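PDB 4K2H: intracellular protease/amidase from Salmonella enterica subsp. enterica serovar Typhimurium, which is of unknown function but, as a zinc-binding member of the DJ-1/PfpI family, may have peptidase activity. Local coordinates for residues D25-R29 with L30-V34; A44-S47 with Y48-P52; S152-G155 with L156-F160. The protein carries 1 engineered substitution. All coordinates share one frame; numbering follows the deposited sequence.

Contact 1. Residues D25-R29 with L30-V34. With ZN (zinc ion), chain P.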
ATOM      1  N   ASP A  25      -2.645   6.824  -1.393  1.00 26.84           N
ATOM      2  CA  ASP A  25      -4.020   6.439  -1.723  1.00 27.86           C
ATOM      3  C   ASP A  25      -5.032   7.222  -0.854  1.00 27.61           C
ATOM      4  O   ASP A  25      -6.025   7.766  -1.348  1.00 26.26           O
ATOM      5  CB  ASP A  25      -4.174   4.915  -1.570  1.00 27.16           C
ATOM      6  CG  ASP A  25      -5.594   4.464  -1.475  1.00 28.90           C
ATOM      7  OD1 ASP A  25      -6.069   3.913  -2.471  1.00 30.78           O
ATOM      8  OD2 ASP A  25      -6.260   4.589  -0.400  1.00 29.50           O
ATOM      9  N   ILE A  26      -4.786   7.273   0.442  1.00 29.36           N
ATOM     10  CA  ILE A  26      -5.744   7.953   1.346  1.00 30.22           C
ATOM     11  C   ILE A  26      -5.860   9.430   0.959  1.00 31.39           C
ATOM     12  O   ILE A  26      -6.967   9.940   0.726  1.00 33.43           O
ATOM     13  CB  ILE A  26      -5.313   7.820   2.817  1.00 30.67           C
ATOM     14  CG1 ILE A  26      -5.361   6.351   3.249  1.00 30.73           C
ATOM     15  CG2 ILE A  26      -6.177   8.682   3.738  1.00 31.09           C
ATOM     16  CD1 ILE A  26      -6.726   5.719   3.149  1.00 31.02           C
ATOM     17  N   LEU A  27      -4.714  10.095   0.843  1.00 30.70           N
ATOM     18  CA  LEU A  27      -4.668  11.495   0.473  1.00 30.94           C
ATOM     19  C   LEU A  27      -5.409  11.752  -0.835  1.00 32.28           C
ATOM     20  O   LEU A  27      -6.204  12.706  -0.921  1.00 32.55           O
ATOM     21  CB  LEU A  27      -3.229  12.001   0.378  1.00 30.71           C
ATOM     22  CG  LEU A  27      -2.383  12.052   1.671  1.00 30.32           C
ATOM     23  CD1 LEU A  27      -0.908  12.289   1.345  1.00 30.00           C
ATOM     24  CD2 LEU A  27      -2.861  13.141   2.608  1.00 31.36           C
ATOM     25  N   ARG A  28      -5.165  10.918  -1.839  1.00 31.18           N
ATOM     26  CA  ARG A  28      -5.775  11.126  -3.143  1.00 32.24           C
ATOM     27  C   ARG A  28      -7.265  10.774  -3.141  1.00 33.64           C
ATOM     28  O   ARG A  28      -8.013  11.336  -3.929  1.00 34.50           O
ATOM     29  CB  ARG A  28      -5.007  10.387  -4.282  1.00 32.30           C
ATOM     30  CG  ARG A  28      -3.878  11.219  -4.884  1.00 32.52           C
ATOM     31  CD  ARG A  28      -3.009  10.484  -5.926  1.00 34.05           C
ATOM     32  NE  ARG A  28      -1.847  11.281  -6.369  1.00 33.99           N
ATOM     33  CZ  ARG A  28      -0.760  10.825  -7.004  1.00 35.29           C
ATOM     34  NH1 ARG A  28      -0.590   9.533  -7.313  1.00 34.42           N
ATOM     35  NH2 ARG A  28       0.212  11.678  -7.305  1.00 35.99           N
ATOM     36  N   ARG A  29      -7.718   9.886  -2.257  1.00 35.21           N
ATOM     37  CA  ARG A  29      -9.168   9.637  -2.137  1.00 35.77           C
ATOM     38  C   ARG A  29      -9.880  10.894  -1.665  1.00 37.84           C
ATOM     39  O   ARG A  29     -11.004  11.159  -2.074  1.00 36.96           O
ATOM     40  CB  ARG A  29      -9.486   8.520  -1.159  1.00 36.30           C
ATOM     41  CG  ARG A  29      -9.450   7.135  -1.758  1.00 35.88           C
ATOM     42  CD  ARG A  29      -9.451   6.096  -0.679  1.00 35.71           C
ATOM     43  NE  ARG A  29      -8.894   4.856  -1.174  1.00 36.55           N
ATOM     44  CZ  ARG A  29      -9.569   3.953  -1.865  1.00 36.60           C
ATOM     45  NH1 ARG A  29     -10.849   4.126  -2.129  1.00 36.07           N
ATOM     46  NH2 ARG A  29      -8.939   2.854  -2.292  1.00 38.50           N
ATOM     47  N   LEU A  30      -9.213  11.665  -0.814  1.00 38.76           N
ATOM     48  CA  LEU A  30      -9.740  12.949  -0.326  1.00 39.26           C
ATOM     49  C   LEU A  30      -9.417  14.105  -1.245  1.00 41.32           C
ATOM     50  O   LEU A  30      -9.441  15.233  -0.806  1.00 42.72           O
ATOM     51  CB  LEU A  30      -9.126  13.249   1.025  1.00 39.31           C
ATOM     52  CG  LEU A  30      -9.553  12.236   2.069  1.00 40.02           C
ATOM     53  CD1 LEU A  30      -8.572  12.218   3.205  1.00 40.40           C
ATOM     54  CD2 LEU A  30     -10.957  12.574   2.553  1.00 41.62           C
ATOM     55  N   HIS A  31      -9.036  13.823  -2.495  1.00 44.14           N
ATOM     56  CA  HIS A  31      -8.702  14.855  -3.461  1.00 45.31           C
ATOM     57  C   HIS A  31      -7.680  15.874  -2.935  1.00 42.15           C
ATOM     58  O   HIS A  31      -7.641  16.994  -3.408  1.00 41.61           O
ATOM     59  CB  HIS A  31      -9.972  15.598  -3.914  1.00 50.86           C
ATOM     60  CG  HIS A  31     -11.077  14.695  -4.372  1.00 55.78           C
ATOM     61  ND1 HIS A  31     -11.111  14.146  -5.634  1.00 58.62           N
ATOM     62  CD2 HIS A  31     -12.192  14.251  -3.739  1.00 58.39           C
ATOM     63  CE1 HIS A  31     -12.193  13.400  -5.762  1.00 58.80           C
ATOM     64  NE2 HIS A  31     -12.866  13.446  -4.626  1.00 59.04           N
ATOM     65  N   ILE A  32      -6.864  15.489  -1.957  1.00 39.90           N
ATOM     66  CA  ILE A  32      -5.665  16.255  -1.605  1.00 37.80           C
ATOM     67  C   ILE A  32      -4.629  16.039  -2.712  1.00 37.43           C
ATOM     68  O   ILE A  32      -4.389  14.913  -3.117  1.00 40.33           O
ATOM     69  CB  ILE A  32      -5.112  15.830  -0.235  1.00 36.41           C
ATOM     70  CG1 ILE A  32      -6.145  16.153   0.855  1.00 36.22           C
ATOM     71  CG2 ILE A  32      -3.769  16.484   0.048  1.00 35.05           C
ATOM     72  CD1 ILE A  32      -5.807  15.601   2.220  1.00 36.01           C
ATOM     73  N   ASP A  33      -4.051  17.116  -3.227  1.00 37.97           N
ATOM     74  CA  ASP A  33      -3.001  17.032  -4.257  1.00 39.33           C
ATOM     75  C   ASP A  33      -1.767  16.333  -3.722  1.00 37.23           C
ATOM     76  O   ASP A  33      -1.236  16.752  -2.687  1.00 37.95           O
ATOM     77  CB  ASP A  33      -2.572  18.428  -4.642  1.00 41.90           C
ATOM     78  CG  ASP A  33      -2.918  18.767  -6.021  1.00 46.84           C
ATOM     79  OD1 ASP A  33      -4.097  18.638  -6.403  1.00 48.67           O
ATOM     80  OD2 ASP A  33      -1.987  19.193  -6.728  1.00 53.73           O
ATOM     81  N   VAL A  34      -1.328  15.280  -4.399  1.00 34.93           N
ATOM     82  CA  VAL A  34      -0.108  14.554  -4.013  1.00 33.35           C
ATOM     83  C   VAL A  34       0.896  14.543  -5.177  1.00 31.92           C
ATOM     84  O   VAL A  34       0.524  14.297  -6.315  1.00 32.12           O
ATOM     85  CB  VAL A  34      -0.412  13.112  -3.566  1.00 33.15           C
ATOM     86  CG1 VAL A  34       0.840  12.458  -3.017  1.00 33.93           C
ATOM     87  CG2 VAL A  34      -1.477  13.074  -2.472  1.00 34.89           C
TER
HETATM   88 ZN    ZN P 201      -5.489   3.864  -4.490  1.00 34.66          ZN
HETATM   89  O   HOH W   1      -2.632  14.185  -6.626  1.00 26.84           O
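The guanidinium of R28 meets V34 with its edge: NH2 points at V34 O (2.8 Å) with the acceptor near the guanidinium plane, whereas on the carbonyl side the donor stands well above the C=O plane. The imidazole of H31 has R29 O over one face. R29 NE makes a nearly straight hydrogen bond to D25 OD2 (2.8 Å), part of a salt bridge; OD2 lies in the guanidinium plane, while the donor meets OD2 on its syn side, 31° out of the carboxylate plane. R28, in the last turn of helix 17-29, and H31, in the turn after it, lie where the helix hands over to strand 33-38 in a beta-alpha-beta unit. A Schellman motif ends the helix, with H31 at positive phi (51°) as its C-prime residue; I32 N donates to L27 O at 3.0 Å and H31 N to R28 O. Reversal of the chain brings V34 back beside the helix, where its CG2 packs on L27 CB at 3.5 Å, the two side chains crossing at about a right angle, and I32 CD1 rests on CD2 of the same leucine. The extended R28 chain passes V34 CB on its way to the carbonyl; NH2 also forms a salt bridge with D56. A weaker bond runs from R29 NH2 to D25 OD1, and this grip probably limits rotation of the carboxylate, whose OD1 binds a zinc ion completed by E16, E17 and H49 of the second subunit. Between R28 and the strand, a water accepts from R28 NE at 3.0 Å and from V34 N at 2.8 Å.

Contact 2. Residues A44-S47 with Y48-P52; sequences AVVS and YHDIP. With ZN (zinc ion), chain O.
S47 and I51 face each other across a tight antiparallel hairpin that joins strand 44-46 to strand 52-54, and the serine hydroxyl is turned inward to meet the returning chain. With chi1 at 81°, OG sits between the backbone N and the carbonyl carbon and takes the N-H of I51 (3.0 Å, 165°). The S47 backbone adds two bonds: its N donates almost straight to I51 O at 2.9 Å, and its O receives D50 N, closing the type I turn from S47 to D50. Further along, V46 and P52 form a non-hydrogen-bonded pair; their side chains lie side by side and point the same way, with V46 CG2 4.0 Å from P52 CB. V46 CG1 leans instead over D50 CA. At the turn, Y48 and H49 carry their rings in company: H49 NE2 lies 3.8 Å above one face of the phenol ring, offset toward its rim, and Y48 CG stands over the centre of the imidazole. The latter ring presents ND1 to a zinc ion at 2.0 Å, and E16 and E17 of the same chain, with D25 of the second subunit, complete the metal site. S47 OG is also hydrogen-bonded to E17, so one hydroxyl touches both turn and metal ligand. The phenol ring, its plane inclined by about 35° to the imidazole, probably helps to hold H49 in its orientation, and the serine plausibly steadies E17. The ligands come from both subunits, which is consistent with metal binding and pairing of the two chains being coupled.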
ATOM      1  N   ALA A  44      12.260   6.960 -12.191  1.00 31.31           N
ATOM      2  CA  ALA A  44      11.973   5.573 -11.810  1.00 30.43           C
ATOM      3  C   ALA A  44      12.681   5.288 -10.506  1.00 29.33           C
ATOM      4  O   ALA A  44      13.841   5.617 -10.355  1.00 30.54           O
ATOM      5  CB  ALA A  44      12.429   4.604 -12.883  1.00 30.74           C
ATOM      6  N   VAL A  45      11.978   4.699  -9.545  1.00 28.67           N
ATOM      7  CA  VAL A  45      12.596   4.351  -8.266  1.00 27.83           C
ATOM      8  C   VAL A  45      12.103   2.985  -7.843  1.00 27.90           C
ATOM      9  O   VAL A  45      10.891   2.710  -7.893  1.00 28.31           O
ATOM     10  CB  VAL A  45      12.183   5.338  -7.167  1.00 27.64           C
ATOM     11  CG1 VAL A  45      12.993   5.088  -5.912  1.00 28.84           C
ATOM     12  CG2 VAL A  45      12.351   6.775  -7.623  1.00 28.04           C
ATOM     13  N   VAL A  46      13.014   2.145  -7.387  1.00 26.80           N
ATOM     14  CA  VAL A  46      12.642   0.804  -6.970  1.00 26.85           C
ATOM     15  C   VAL A  46      12.488   0.721  -5.433  1.00 26.08           C
ATOM     16  O   VAL A  46      13.406   1.076  -4.678  1.00 25.79           O
ATOM     17  CB  VAL A  46      13.669  -0.214  -7.500  1.00 27.75           C
ATOM     18  CG1 VAL A  46      13.331  -1.634  -7.070  1.00 28.74           C
ATOM     19  CG2 VAL A  46      13.704  -0.145  -9.007  1.00 27.92           C
ATOM     20  N   SER A  47      11.319   0.271  -4.991  1.00 24.46           N
ATOM     21  CA  SER A  47      10.993   0.181  -3.565  1.00 24.49           C
ATOM     22  C   SER A  47      11.736  -0.944  -2.839  1.00 26.11           C
ATOM     23  O   SER A  47      12.348  -1.858  -3.463  1.00 25.29           O
ATOM     24  CB  SER A  47       9.484  -0.074  -3.394  1.00 23.54           C
ATOM     25  OG  SER A  47       9.167  -1.475  -3.585  1.00 22.55           O
ATOM     26  N   TYR A  48      11.617  -0.920  -1.512  1.00 26.59           N
ATOM     27  CA  TYR A  48      12.173  -1.965  -0.628  1.00 27.23           C
ATOM     28  C   TYR A  48      11.809  -3.370  -1.085  1.00 27.60           C
ATOM     29  O   TYR A  48      12.654  -4.236  -1.145  1.00 28.03           O
ATOM     30  CB  TYR A  48      11.648  -1.743   0.796  1.00 27.74           C
ATOM     31  CG  TYR A  48      12.106  -2.710   1.875  1.00 28.57           C
ATOM     32  CD1 TYR A  48      13.338  -3.381   1.812  1.00 29.38           C
ATOM     33  CD2 TYR A  48      11.314  -2.894   3.009  1.00 28.80           C
ATOM     34  CE1 TYR A  48      13.741  -4.235   2.836  1.00 30.12           C
ATOM     35  CE2 TYR A  48      11.692  -3.727   4.026  1.00 29.23           C
ATOM     36  CZ  TYR A  48      12.888  -4.403   3.939  1.00 30.76           C
ATOM     37  OH  TYR A  48      13.203  -5.228   4.984  1.00 32.79           O
ATOM     38  N   HIS A  49      10.529  -3.600  -1.349  1.00 28.70           N
ATOM     39  CA  HIS A  49      10.055  -4.896  -1.843  1.00 28.82           C
ATOM     40  C   HIS A  49       9.972  -4.979  -3.375  1.00 28.71           C
ATOM     41  O   HIS A  49       9.125  -5.663  -3.922  1.00 28.74           O
ATOM     42  CB  HIS A  49       8.752  -5.287  -1.135  1.00 28.08           C
ATOM     43  CG  HIS A  49       8.962  -5.600   0.318  1.00 29.48           C
ATOM     44  ND1 HIS A  49       8.430  -4.842   1.334  1.00 28.11           N
ATOM     45  CD2 HIS A  49       9.712  -6.557   0.919  1.00 29.89           C
ATOM     46  CE1 HIS A  49       8.859  -5.300   2.491  1.00 29.54           C
ATOM     47  NE2 HIS A  49       9.615  -6.355   2.270  1.00 29.58           N
ATOM     48  N   ASP A  50      10.905  -4.309  -4.036  1.00 29.82           N
ATOM     49  CA  ASP A  50      11.187  -4.446  -5.456  1.00 31.69           C
ATOM     50  C   ASP A  50      10.114  -4.034  -6.421  1.00 30.40           C
ATOM     51  O   ASP A  50       9.999  -4.623  -7.478  1.00 30.54           O
ATOM     52  CB  ASP A  50      11.594  -5.878  -5.793  1.00 36.90           C
ATOM     53  CG  ASP A  50      12.908  -6.236  -5.213  1.00 42.95           C
ATOM     54  OD1 ASP A  50      13.821  -5.367  -5.252  1.00 49.33           O
ATOM     55  OD2 ASP A  50      13.033  -7.386  -4.722  1.00 49.94           O
ATOM     56  N   ILE A  51       9.359  -2.998  -6.110  1.00 29.67           N
ATOM     57  CA  ILE A  51       8.405  -2.500  -7.075  1.00 30.12           C
ATOM     58  C   ILE A  51       8.941  -1.237  -7.680  1.00 27.36           C
ATOM     59  O   ILE A  51       9.254  -0.320  -6.955  1.00 25.36           O
ATOM     60  CB  ILE A  51       7.042  -2.225  -6.469  1.00 32.42           C
ATOM     61  CG1 ILE A  51       6.537  -3.504  -5.819  1.00 33.83           C
ATOM     62  CG2 ILE A  51       6.089  -1.796  -7.591  1.00 34.09           C
ATOM     63  CD1 ILE A  51       5.308  -3.282  -4.993  1.00 34.70           C
ATOM     64  N   PRO A  52       9.108  -1.229  -9.011  1.00 25.93           N
ATOM     65  CA  PRO A  52       9.570  -0.001  -9.603  1.00 25.05           C
ATOM     66  C   PRO A  52       8.386   0.881  -9.875  1.00 24.74           C
ATOM     67  O   PRO A  52       7.362   0.405 -10.384  1.00 24.35           O
ATOM     68  CB  PRO A  52      10.229  -0.433 -10.919  1.00 25.07           C
ATOM     69  CG  PRO A  52      10.281  -1.939 -10.883  1.00 25.86           C
ATOM     70  CD  PRO A  52       9.194  -2.361  -9.949  1.00 25.62           C
TER
HETATM   71 ZN    ZN O 201       7.147  -3.295   1.493  1.00 30.82          ZN

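Contact 3. Residues S152-G155 with L156-F160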
ATOM      1  N   SER A 152       4.357  11.950  13.131  1.00 29.71           N
ATOM      2  CA  SER A 152       5.100  10.713  12.897  1.00 29.36           C
ATOM      3  C   SER A 152       4.210   9.505  13.045  1.00 29.81           C
ATOM      4  O   SER A 152       3.201   9.539  13.735  1.00 31.76           O
ATOM      5  CB  SER A 152       6.314  10.622  13.837  1.00 29.95           C
ATOM      6  OG  SER A 152       5.938  10.800  15.199  1.00 30.59           O
ATOM      7  N   GLY A 153       4.593   8.427  12.378  1.00 30.92           N
ATOM      8  CA  GLY A 153       3.806   7.203  12.291  1.00 29.94           C
ATOM      9  C   GLY A 153       4.738   6.102  12.723  1.00 31.07           C
ATOM     10  O   GLY A 153       5.901   6.128  12.392  1.00 32.91           O
ATOM     11  N   LYS A 154       4.250   5.150  13.501  1.00 32.24           N
ATOM     12  CA  LYS A 154       5.132   4.168  14.110  1.00 33.59           C
ATOM     13  C   LYS A 154       5.626   3.101  13.149  1.00 32.84           C
ATOM     14  O   LYS A 154       6.796   2.693  13.208  1.00 34.70           O
ATOM     15  CB  LYS A 154       4.441   3.508  15.317  1.00 34.88           C
ATOM     16  CG  LYS A 154       5.269   2.397  15.945  1.00 36.10           C
ATOM     17  CD  LYS A 154       4.754   2.025  17.333  1.00 37.83           C
ATOM     18  CE  LYS A 154       5.437   0.750  17.797  1.00 39.20           C
ATOM     19  NZ  LYS A 154       4.982   0.313  19.133  1.00 41.60           N
ATOM     20  N   GLY A 155       4.739   2.617  12.300  1.00 31.30           N
ATOM     21  CA  GLY A 155       5.113   1.615  11.317  1.00 30.28           C
ATOM     22  C   GLY A 155       3.940   1.230  10.428  1.00 29.31           C
ATOM     23  O   GLY A 155       2.854   1.777  10.568  1.00 27.08           O
ATOM     24  N   LEU A 156       4.171   0.259   9.532  1.00 29.56           N
ATOM     25  CA  LEU A 156       3.199  -0.111   8.510  1.00 29.11           C
ATOM     26  C   LEU A 156       1.848  -0.516   9.072  1.00 29.78           C
ATOM     27  O   LEU A 156       0.811  -0.149   8.518  1.00 30.53           O
ATOM     28  CB  LEU A 156       3.752  -1.199   7.583  1.00 29.72           C
ATOM     29  CG  LEU A 156       2.817  -1.724   6.478  1.00 29.00           C
ATOM     30  CD1 LEU A 156       2.362  -0.602   5.574  1.00 28.11           C
ATOM     31  CD2 LEU A 156       3.468  -2.874   5.691  1.00 29.35           C
ATOM     32  N   GLY A 157       1.842  -1.210  10.201  1.00 30.84           N
ATOM     33  CA  GLY A 157       0.586  -1.594  10.831  1.00 30.74           C
ATOM     34  C   GLY A 157      -0.269  -0.417  11.183  1.00 30.40           C
ATOM     35  O   GLY A 157      -1.459  -0.551  11.338  1.00 32.22           O
ATOM     36  N   HIS A 158       0.316   0.752  11.329  1.00 30.98           N
ATOM     37  CA  HIS A 158      -0.469   1.928  11.728  1.00 30.75           C
ATOM     38  C   HIS A 158      -0.608   2.966  10.633  1.00 29.39           C
ATOM     39  O   HIS A 158      -1.020   4.084  10.909  1.00 28.54           O
ATOM     40  CB  HIS A 158       0.158   2.582  12.943  1.00 32.21           C
ATOM     41  CG  HIS A 158       0.246   1.687  14.127  1.00 33.07           C
ATOM     42  ND1 HIS A 158      -0.861   1.294  14.835  1.00 34.95           N
ATOM     43  CD2 HIS A 158       1.315   1.148  14.759  1.00 34.46           C
ATOM     44  CE1 HIS A 158      -0.488   0.525  15.841  1.00 36.17           C
ATOM     45  NE2 HIS A 158       0.830   0.431  15.825  1.00 36.35           N
ATOM     46  N   VAL A 159      -0.358   2.571   9.384  1.00 28.59           N
ATOM     47  CA  VAL A 159      -0.302   3.518   8.283  1.00 28.58           C
ATOM     48  C   VAL A 159      -1.638   4.199   7.995  1.00 29.82           C
ATOM     49  O   VAL A 159      -1.666   5.361   7.630  1.00 28.62           O
ATOM     50  CB  VAL A 159       0.259   2.852   7.007  1.00 29.22           C
ATOM     51  CG1 VAL A 159      -0.736   1.857   6.412  1.00 29.84           C
ATOM     52  CG2 VAL A 159       0.636   3.905   5.987  1.00 29.41           C
ATOM     53  N   PHE A 160      -2.753   3.492   8.172  1.00 32.47           N
ATOM     54  CA  PHE A 160      -4.063   4.113   7.961  1.00 32.83           C
ATOM     55  C   PHE A 160      -4.268   5.239   8.958  1.00 34.04           C
ATOM     56  O   PHE A 160      -4.668   6.348   8.583  1.00 33.29           O
ATOM     57  CB  PHE A 160      -5.187   3.074   8.022  1.00 34.38           C
ATOM     58  CG  PHE A 160      -5.263   2.180   6.794  1.00 35.22           C
ATOM     59  CD1 PHE A 160      -5.658   2.697   5.563  1.00 34.03           C
ATOM     60  CD2 PHE A 160      -4.958   0.815   6.879  1.00 36.33           C
ATOM     61  CE1 PHE A 160      -5.726   1.887   4.439  1.00 35.69           C
ATOM     62  CE2 PHE A 160      -5.030  -0.001   5.756  1.00 36.35           C
ATOM     63  CZ  PHE A 160      -5.411   0.535   4.529  1.00 35.22           C
TER
HETATM   64  O   HOH W   2       2.145  -0.421  18.147  1.00 34.14           O
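G155 and H158 make the polar link of this junction: H158 N donates to G155 O at 2.8 Å, with an N-H...O angle of 153°. The donor approaches from above the carbonyl plane, about 42° out of it. One residue on, V159 N bonds to L156 O at 3.1 Å, so successive i to i+3 bonds carry the chain through a short 3-10 segment at L156 and G157 into the following helix. The backbone of G155 is fully extended, and the direction of the chain changes immediately after it.

The side-chain packing is slight by comparison. K154 CB lies 4.0 Å from H158 CD2 and approaches the imidazole obliquely, while H158 CB comes close to G155 O. The histidine has CG beside its own backbone N (chi1 -60°), a setting that swings the ring back toward the lysine. These residues form the connection between strand 150-153, one half of a two-stranded antiparallel hairpin, and helix 159-171 in the DJ-1/PfpI fold, with H158 at the N-cap position of that helix. On the other side of the turn, L156 packs against A18 of helix 17-29 and against D25 of the second subunit, a zinc ligand, and V159 packs on V22 and T23.

Water-mediated and ionic contacts lie at the far end of the lysine. Its chain is extended all the way, and NZ donates to a water at 3.1 Å that is also hydrogen-bonded to H158 NE2 (2.8 Å). NZ forms a salt bridge with D141 as well, and the lysine makes a cation-pi contact with Y185 of the second subunit.

In the fold
The three contacts follow one another along the chain. Contact 1 joins helix 17-29 to strand 33-38 of the central parallel sheet, contact 2 is the hairpin between strands 44-46 and 52-54, and contact 3 leads from strand 150-153 into helix 159-171. Their centres lie 17 to 21 Å apart. Contacts 1 and 3 touch where I26 CD1 meets F160 CD1 at 4.0 Å, helix 17-29 lying against helix 159-171; contacts 1 and 2 stay about 12 Å apart at their nearest atoms. All three touch the second subunit, and D25 of one chain shares a zinc ion with H49 of the other, tying contacts 1 and 2 together across the dimer.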